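PDB 3LYB: putative endoribonuclease from Klebsiella pneumoniae, which probably cleaves RNA as a putative endoribonuclease of the L-PSP family. Local coordinates for the interface of chains A and B. Numbering follows the deposited sequence. Chains: chain A/B, Putative endoribonuclease.

The interface of chains A and B. Residues chain A 114, 122-125; chain B 14-15, 27-28.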
# COMPACT_ATOMS: atom_id res chain seq x y z
N ARG A 114 -18.27 26.29 -11.73
CA ARG A 114 -17.51 27.52 -11.91
C ARG A 114 -18.03 28.34 -13.10
O ARG A 114 -18.03 29.57 -13.04
CB ARG A 114 -16.00 27.27 -12.00
CG ARG A 114 -15.16 28.53 -11.97
CD ARG A 114 -13.68 28.27 -12.16
NE ARG A 114 -13.40 27.61 -13.43
CZ ARG A 114 -12.22 27.11 -13.79
NH1 ARG A 114 -11.15 27.17 -12.98
NH2 ARG A 114 -12.10 26.52 -14.98
N PRO A 122 -14.16 35.20 -17.27
CA PRO A 122 -13.42 34.14 -16.53
C PRO A 122 -12.06 34.56 -15.91
O PRO A 122 -11.32 35.35 -16.53
CB PRO A 122 -13.21 33.03 -17.58
CG PRO A 122 -13.82 33.55 -18.91
CD PRO A 122 -14.78 34.66 -18.50
N PRO A 123 -11.74 34.02 -14.71
CA PRO A 123 -10.51 34.38 -14.01
C PRO A 123 -9.32 33.57 -14.51
O PRO A 123 -9.50 32.60 -15.27
CB PRO A 123 -10.82 33.99 -12.57
CG PRO A 123 -11.69 32.77 -12.71
CD PRO A 123 -12.44 32.91 -14.03
N VAL A 124 -8.13 33.97 -14.11
CA VAL A 124 -6.94 33.19 -14.30
C VAL A 124 -6.99 32.01 -13.32
O VAL A 124 -7.52 32.13 -12.23
CB VAL A 124 -5.72 34.13 -14.12
CG1 VAL A 124 -4.55 33.43 -13.48
CG2 VAL A 124 -5.32 34.75 -15.46
N SER A 125 -6.46 30.86 -13.73
CA SER A 125 -6.72 29.61 -13.01
C SER A 125 -5.50 28.70 -12.76
O SER A 125 -4.68 28.49 -13.65
CB SER A 125 -7.79 28.83 -13.79
OG SER A 125 -8.06 27.56 -13.21
N TYR B 14 -11.48 29.50 -18.91
CA TYR B 14 -10.56 30.44 -18.19
C TYR B 14 -9.60 31.21 -19.09
O TYR B 14 -9.39 30.82 -20.24
CB TYR B 14 -9.77 29.71 -17.09
CG TYR B 14 -8.72 28.76 -17.60
CD1 TYR B 14 -9.03 27.44 -17.88
CD2 TYR B 14 -7.39 29.18 -17.79
CE1 TYR B 14 -8.07 26.58 -18.34
CE2 TYR B 14 -6.42 28.32 -18.25
CZ TYR B 14 -6.77 27.02 -18.52
OH TYR B 14 -5.84 26.15 -18.97
N ALA B 15 -8.99 32.26 -18.52
CA ALA B 15 -8.13 33.22 -19.23
C ALA B 15 -6.62 32.96 -19.13
O ALA B 15 -6.04 33.04 -18.03
CB ALA B 15 -8.43 34.64 -18.77
N SER B 27 -2.38 32.03 -15.70
CA SER B 27 -2.82 30.73 -15.28
C SER B 27 -1.62 29.81 -15.14
O SER B 27 -0.60 30.02 -15.80
CB SER B 27 -3.79 30.15 -16.29
OG SER B 27 -5.02 30.85 -16.23
N GLY B 28 -1.75 28.80 -14.27
CA GLY B 28 -0.85 27.66 -14.21
C GLY B 28 -0.76 27.06 -15.61
O GLY B 28 -1.74 27.01 -16.34
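The phenol ring of B:Tyr14 lies with one face beneath A:Ser125: CB of the serine stands almost straight above the CG corner, 3.9 Å from CG, so the ring root rather than its centre is covered. On this same side, but displaced beyond the CD1 edge, the guanidinium of A:Arg114 brings NH2 to 4.3 Å from CD1 of B:Tyr14. The two planes are inclined by about 57°, an approach to the edge rather than a stack. CG of B:Tyr14 lies between its own backbone N and carbonyl carbon (chi1 71°), which swings the ring under A:Ser125, while the tyrosine CA packs against CB of A:Pro122. B:Tyr14 hides 78 Å² against chain A, more than any other residue of the patch.

Beyond the ring, hydrogen bonds join two copies of one protein: the start of strand 124-129 of chain A meets the B:Ser27–B:Gly28 loop through both N and O of A:Ser125. The N donates to the hydroxyl OG of B:Ser27 at 2.9 Å, nearly straight (170° at H). That hydroxyl in turn donates to the carbonyl O of B:Ala15, approaching above the carbonyl plane; acceptor and donor roles are thus both used, which should fix its rotation. A:Ser125 O receives B:Gly28 N. This pairing may not be the biological one. A:Val124 packs alongside, its CG1 methyl 3.7 Å from CA of B:Ser27.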